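Local coordinates for protein anabena Tic22 (Anabaena sp., PDB 4EV1) that probably acts as a chaperone-like component of protein transport associated with thylakoids, as a member of the Tic22-like family, at residues V147-G152 and E156-L161; P160-L163 and D167-G170. All coordinates share one frame; numbering follows the deposited sequence.

Contact 1 of 2, residues V147-G152 and E156-L161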
ATOM      1  N   VAL A 147      -8.660 -16.749  -8.290  1.00 41.12           N
ATOM      2  CA  VAL A 147      -9.577 -16.466  -9.380  1.00 42.24           C
ATOM      3  C   VAL A 147      -9.017 -15.333 -10.233  1.00 42.85           C
ATOM      4  O   VAL A 147      -8.722 -14.258  -9.708  1.00 40.73           O
ATOM      5  CB  VAL A 147     -10.999 -16.028  -8.859  1.00 42.16           C
ATOM      6  CG1 VAL A 147     -11.890 -15.596 -10.016  1.00 42.84           C
ATOM      7  CG2 VAL A 147     -11.657 -17.132  -8.074  1.00 42.45           C
ATOM      8  N   PRO A 148      -8.837 -15.582 -11.540  1.00 45.14           N
ATOM      9  CA  PRO A 148      -8.440 -14.532 -12.479  1.00 46.46           C
ATOM     10  C   PRO A 148      -9.624 -13.724 -13.001  1.00 48.20           C
ATOM     11  O   PRO A 148     -10.782 -14.145 -12.857  1.00 48.86           O
ATOM     12  CB  PRO A 148      -7.769 -15.295 -13.625  1.00 47.19           C
ATOM     13  CG  PRO A 148      -7.922 -16.775 -13.313  1.00 47.51           C
ATOM     14  CD  PRO A 148      -8.889 -16.904 -12.193  1.00 46.49           C
ATOM     15  N   ILE A 149      -9.332 -12.557 -13.566  1.00 49.44           N
ATOM     16  CA  ILE A 149     -10.355 -11.751 -14.233  1.00 50.91           C
ATOM     17  C   ILE A 149      -9.898 -11.389 -15.641  1.00 52.87           C
ATOM     18  O   ILE A 149      -8.703 -11.344 -15.934  1.00 52.17           O
ATOM     19  CB  ILE A 149     -10.754 -10.461 -13.446  1.00 50.14           C
ATOM     20  CG1 ILE A 149      -9.523  -9.636 -13.056  1.00 49.30           C
ATOM     21  CG2 ILE A 149     -11.535 -10.825 -12.201  1.00 49.86           C
ATOM     22  CD1 ILE A 149      -9.846  -8.203 -12.595  1.00 50.03           C
ATOM     23  N   LYS A 150     -10.892 -11.161 -16.496  1.00 55.80           N
ATOM     24  CA  LYS A 150     -10.707 -10.788 -17.900  1.00 58.31           C
ATOM     25  C   LYS A 150     -10.343  -9.311 -17.930  1.00 59.09           C
ATOM     26  O   LYS A 150     -10.960  -8.504 -17.220  1.00 59.05           O
ATOM     27  CB  LYS A 150     -12.004 -11.010 -18.704  1.00 59.41           C
ATOM     28  CG  LYS A 150     -12.692 -12.379 -18.491  1.00 62.20           C
ATOM     29  CD  LYS A 150     -14.029 -12.551 -19.287  1.00 64.84           C
ATOM     30  CE  LYS A 150     -14.868 -13.724 -18.737  1.00 65.55           C
ATOM     31  NZ  LYS A 150     -15.924 -14.280 -19.670  1.00 67.30           N
ATOM     32  N   VAL A 151      -9.328  -8.954 -18.717  1.00 60.48           N
ATOM     33  CA  VAL A 151      -8.921  -7.547 -18.854  1.00 61.29           C
ATOM     34  C   VAL A 151      -8.562  -7.208 -20.309  1.00 62.73           C
ATOM     35  O   VAL A 151      -8.082  -8.067 -21.054  1.00 63.17           O
ATOM     36  CB  VAL A 151      -7.750  -7.174 -17.887  1.00 60.85           C
ATOM     37  CG1 VAL A 151      -6.936  -5.990 -18.418  1.00 60.74           C
ATOM     38  CG2 VAL A 151      -8.285  -6.857 -16.473  1.00 60.20           C
ATOM     39  N   GLY A 152      -8.814  -5.949 -20.686  1.00 63.86           N
ATOM     40  CA  GLY A 152      -8.536  -5.436 -22.036  1.00 65.19           C
ATOM     41  C   GLY A 152      -9.523  -5.900 -23.102  1.00 66.81           C
ATOM     42  O   GLY A 152     -10.630  -6.366 -22.793  1.00 66.94           O
ATOM     43  N   GLU A 156      -6.507 -11.612 -22.493  1.00 62.62           N
ATOM     44  CA  GLU A 156      -5.554 -11.515 -21.398  1.00 60.54           C
ATOM     45  C   GLU A 156      -6.282 -11.552 -20.052  1.00 57.29           C
ATOM     46  O   GLU A 156      -7.346 -10.943 -19.890  1.00 56.94           O
ATOM     47  CB  GLU A 156      -4.727 -10.236 -21.495  1.00 60.67           C
ATOM     48  CG  GLU A 156      -3.844 -10.018 -20.253  1.00 62.70           C
ATOM     49  CD  GLU A 156      -2.625  -9.152 -20.501  1.00 66.53           C
ATOM     50  OE1 GLU A 156      -2.543  -8.510 -21.574  1.00 69.11           O
ATOM     51  OE2 GLU A 156      -1.742  -9.117 -19.607  1.00 69.01           O
ATOM     52  N   GLN A 157      -5.679 -12.267 -19.100  1.00 54.20           N
ATOM     53  CA  GLN A 157      -6.174 -12.352 -17.722  1.00 51.09           C
ATOM     54  C   GLN A 157      -5.159 -11.817 -16.698  1.00 47.34           C
ATOM     55  O   GLN A 157      -3.946 -11.876 -16.919  1.00 47.05           O
ATOM     56  CB  GLN A 157      -6.537 -13.796 -17.357  1.00 51.43           C
ATOM     57  CG  GLN A 157      -5.358 -14.774 -17.328  1.00 53.17           C
ATOM     58  CD  GLN A 157      -5.769 -16.211 -16.954  1.00 54.05           C
ATOM     59  OE1 GLN A 157      -5.075 -16.885 -16.190  1.00 54.30           O
ATOM     60  NE2 GLN A 157      -6.898 -16.668 -17.484  1.00 54.42           N
ATOM     61  N   VAL A 158      -5.687 -11.320 -15.576  1.00 43.14           N
ATOM     62  CA  VAL A 158      -4.881 -10.927 -14.416  1.00 39.70           C
ATOM     63  C   VAL A 158      -5.449 -11.549 -13.146  1.00 37.83           C
ATOM     64  O   VAL A 158      -6.640 -11.903 -13.087  1.00 37.50           O
ATOM     65  CB  VAL A 158      -4.798  -9.391 -14.292  1.00 39.45           C
ATOM     66  CG1 VAL A 158      -4.185  -8.790 -15.572  1.00 39.35           C
ATOM     67  CG2 VAL A 158      -6.161  -8.803 -14.020  1.00 37.52           C
ATOM     68  N   VAL A 159      -4.585 -11.718 -12.145  1.00 34.87           N
ATOM     69  CA  VAL A 159      -4.984 -12.144 -10.815  1.00 33.63           C
ATOM     70  C   VAL A 159      -4.914 -10.905  -9.891  1.00 32.07           C
ATOM     71  O   VAL A 159      -3.817 -10.465  -9.522  1.00 31.69           O
ATOM     72  CB  VAL A 159      -4.086 -13.242 -10.256  1.00 33.91           C
ATOM     73  CG1 VAL A 159      -4.482 -13.534  -8.830  1.00 32.15           C
ATOM     74  CG2 VAL A 159      -4.172 -14.564 -11.132  1.00 34.47           C
ATOM     75  N   PRO A 160      -6.072 -10.339  -9.522  1.00 31.04           N
ATOM     76  CA  PRO A 160      -6.070  -9.062  -8.809  1.00 30.45           C
ATOM     77  C   PRO A 160      -5.889  -9.205  -7.315  1.00 29.19           C
ATOM     78  O   PRO A 160      -6.647  -9.924  -6.694  1.00 30.62           O
ATOM     79  CB  PRO A 160      -7.467  -8.526  -9.084  1.00 30.52           C
ATOM     80  CG  PRO A 160      -8.293  -9.728  -9.183  1.00 31.42           C
ATOM     81  CD  PRO A 160      -7.444 -10.772  -9.830  1.00 32.00           C
ATOM     82  N   LEU A 161      -4.937  -8.473  -6.738  1.00 28.54           N
ATOM     83  CA  LEU A 161      -4.815  -8.346  -5.299  1.00 26.93           C
ATOM     84  C   LEU A 161      -5.351  -6.957  -4.834  1.00 26.14           C
ATOM     85  O   LEU A 161      -4.810  -5.890  -5.161  1.00 25.94           O
ATOM     86  CB  LEU A 161      -3.384  -8.570  -4.863  1.00 27.24           C
ATOM     87  CG  LEU A 161      -2.647  -9.775  -5.458  1.00 27.60           C
ATOM     88  CD1 LEU A 161      -1.178  -9.807  -5.007  1.00 30.69           C
ATOM     89  CD2 LEU A 161      -3.355 -11.041  -5.085  1.00 23.35           C
TER
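I149 and V158 pair across the two strands, and two backbone bonds hold them. I149 N gives its hydrogen to V158 O at 2.8 Å, almost straight onto the carbonyl (C=O...N angle 167°). V158 N returns a bond to I149 O at 3.0 Å, in the plane of that carbonyl. From CB, the I149 side chain sends CG1 between its own backbone N and carbonyl carbon (chi1 52°), over the neighbouring strand. There I149 CG1 lies 3.6 Å from V158 CG2 and 4.0 Å from P160 CD. I149 CD1, the tip, lies 4.0 Å from both P160 CG and V158 CG2. The strands are the arms of an antiparallel beta hairpin, and 156-162 runs parallel to strand 207-210 on its other side. V151 CG2 meets the same V158 CG2 at 3.8 Å, the two side chains crossing at about a right angle. With an alanine at I149, V158 CG2 and the P160 ring would lose the methylene and methyl they pack on, and a gap would probably open toward L171 of helix 165-175. Nearby, P148 and Q157 lie side by side, pointing the same way. P148 CA makes a CA-H...O contact with V158 O at 3.2 Å.

Contact 2 of 2, residues P160-L163 and D167-G170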
ATOM      1  N   PRO A 160      -6.072 -10.339  -9.522  1.00 31.04           N
ATOM      2  CA  PRO A 160      -6.070  -9.062  -8.809  1.00 30.45           C
ATOM      3  C   PRO A 160      -5.889  -9.205  -7.315  1.00 29.19           C
ATOM      4  O   PRO A 160      -6.647  -9.924  -6.694  1.00 30.62           O
ATOM      5  CB  PRO A 160      -7.467  -8.526  -9.084  1.00 30.52           C
ATOM      6  CG  PRO A 160      -8.293  -9.728  -9.183  1.00 31.42           C
ATOM      7  CD  PRO A 160      -7.444 -10.772  -9.830  1.00 32.00           C
ATOM      8  N   LEU A 161      -4.937  -8.473  -6.738  1.00 28.54           N
ATOM      9  CA  LEU A 161      -4.815  -8.346  -5.299  1.00 26.93           C
ATOM     10  C   LEU A 161      -5.351  -6.957  -4.834  1.00 26.14           C
ATOM     11  O   LEU A 161      -4.810  -5.890  -5.161  1.00 25.94           O
ATOM     12  CB  LEU A 161      -3.384  -8.570  -4.863  1.00 27.24           C
ATOM     13  CG  LEU A 161      -2.647  -9.775  -5.458  1.00 27.60           C
ATOM     14  CD1 LEU A 161      -1.178  -9.807  -5.007  1.00 30.69           C
ATOM     15  CD2 LEU A 161      -3.355 -11.041  -5.085  1.00 23.35           C
ATOM     16  N   PHE A 162      -6.441  -6.981  -4.080  1.00 25.77           N
ATOM     17  CA  PHE A 162      -7.138  -5.756  -3.734  1.00 25.72           C
ATOM     18  C   PHE A 162      -6.618  -5.170  -2.449  1.00 25.90           C
ATOM     19  O   PHE A 162      -6.457  -5.875  -1.438  1.00 26.23           O
ATOM     20  CB  PHE A 162      -8.636  -6.004  -3.607  1.00 25.99           C
ATOM     21  CG  PHE A 162      -9.266  -6.552  -4.874  1.00 26.68           C
ATOM     22  CD1 PHE A 162      -9.579  -5.701  -5.944  1.00 30.38           C
ATOM     23  CD2 PHE A 162      -9.506  -7.903  -5.009  1.00 28.58           C
ATOM     24  CE1 PHE A 162     -10.150  -6.212  -7.118  1.00 31.97           C
ATOM     25  CE2 PHE A 162     -10.084  -8.417  -6.163  1.00 29.31           C
ATOM     26  CZ  PHE A 162     -10.404  -7.584  -7.213  1.00 31.02           C
ATOM     27  N   LEU A 163      -6.412  -3.865  -2.463  1.00 26.31           N
ATOM     28  CA  LEU A 163      -6.090  -3.146  -1.235  1.00 27.19           C
ATOM     29  C   LEU A 163      -7.366  -2.862  -0.423  1.00 28.00           C
ATOM     30  O   LEU A 163      -7.296  -2.516   0.776  1.00 29.38           O
ATOM     31  CB  LEU A 163      -5.358  -1.848  -1.543  1.00 26.45           C
ATOM     32  CG  LEU A 163      -3.841  -1.857  -1.769  1.00 28.80           C
ATOM     33  CD1 LEU A 163      -3.093  -2.330  -0.481  1.00 30.10           C
ATOM     34  CD2 LEU A 163      -3.417  -2.664  -2.982  1.00 30.52           C
ATOM     35  N   ASP A 167     -13.810  -4.374  -2.641  1.00 31.93           N
ATOM     36  CA  ASP A 167     -13.555  -4.759  -4.026  1.00 32.21           C
ATOM     37  C   ASP A 167     -13.397  -6.287  -4.140  1.00 32.60           C
ATOM     38  O   ASP A 167     -13.843  -6.863  -5.114  1.00 32.75           O
ATOM     39  CB  ASP A 167     -12.285  -4.115  -4.585  1.00 32.07           C
ATOM     40  CG  ASP A 167     -12.445  -2.635  -4.855  1.00 34.31           C
ATOM     41  OD1 ASP A 167     -13.454  -2.215  -5.476  1.00 36.15           O
ATOM     42  OD2 ASP A 167     -11.556  -1.900  -4.434  1.00 32.89           O
ATOM     43  N   ALA A 168     -12.733  -6.923  -3.174  1.00 32.46           N
ATOM     44  CA  ALA A 168     -12.636  -8.402  -3.169  1.00 33.41           C
ATOM     45  C   ALA A 168     -14.014  -9.028  -2.932  1.00 34.71           C
ATOM     46  O   ALA A 168     -14.329 -10.062  -3.540  1.00 34.38           O
ATOM     47  CB  ALA A 168     -11.658  -8.906  -2.137  1.00 32.12           C
ATOM     48  N   GLN A 169     -14.835  -8.432  -2.066  0.50 35.31           N
ATOM     49  CA  GLN A 169     -16.172  -9.000  -1.786  0.50 36.78           C
ATOM     50  C   GLN A 169     -17.009  -8.963  -3.049  0.50 36.90           C
ATOM     51  O   GLN A 169     -17.830  -9.863  -3.293  0.50 37.51           O
ATOM     52  CB  GLN A 169     -16.898  -8.265  -0.647  0.50 37.31           C
ATOM     53  CG  GLN A 169     -16.767  -8.922   0.748  0.50 39.41           C
ATOM     54  CD  GLN A 169     -17.630 -10.186   0.931  0.50 40.96           C
ATOM     55  OE1 GLN A 169     -17.179 -11.175   1.521  0.50 43.55           O
ATOM     56  NE2 GLN A 169     -18.860 -10.156   0.422  0.50 40.34           N
ATOM     57  N   GLY A 170     -16.792  -7.929  -3.858  1.00 36.76           N
ATOM     58  CA  GLY A 170     -17.458  -7.809  -5.148  1.00 37.16           C
ATOM     59  C   GLY A 170     -17.164  -8.976  -6.061  1.00 37.62           C
ATOM     60  O   GLY A 170     -18.087  -9.577  -6.596  1.00 38.47           O
TER
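The ring of F162 lies against the backbone and side chains of D167 and A168. One face of the ring looks onto the peptide that joins these two residues. D167 C stands 4.1 Å above the ring plane, over the ring centre. A168 N sits above the same face, displaced toward the rim. At one side of the ring, F162 CD1 touches D167 CB at 3.4 Å, the shortest approach of the contact. At the other side, F162 CD2 meets both A168 CA and A168 CB at 3.7 Å. The ring therefore rests on the helix surface with D167 against CD1 and A168 against CD2. No hydrogen bond crosses between the two segments, so the join is one of packing alone.

F162 CG lies beside its backbone N and opposite its carbonyl carbon (chi1 -59°), and the ring then stands with its flat side to the helix. D167 presents its CB to the ring, while its carboxylate is turned 37° from the ring plane. That carboxylate has its partner elsewhere: D167 OD2 forms a salt bridge with R216 NH1 of helix 213-220. The pairing probably steadies the far end of D167 and with it the CB against the ring. D167 is also in the first turn of its helix, where a negative charge is likely to be favourable.

Further out, F162 touches V210 of strand 207-210, and its backbone bonds to F136. A168 packs on F136 and on I184. The contact thus joins the end of strand 156-162 to the start of helix 165-175, which follows after two residues, with strands 134-139, 183-188 and 207-210 touching F162 or A168.

Contacts 1 and 2 follow each other along one strand. Residues P160 and L161 belong to both ranges, and the two centres lie about 11 Å apart. Contact 1 is the outer one, about 20 Å from the chain centre; contact 2 is at about 13 Å and is buried. Helix 165-175 ties them together. Its first turn takes part in contact 2, while L171, further along, touches I149 and P160 of contact 1. Strand 207-210 also serves both, with V208 against V158 and V210 against F162. In contact 1, the V159 side chain is about 5 Å from a bound NHE molecule, probably from the crystallisation liquor.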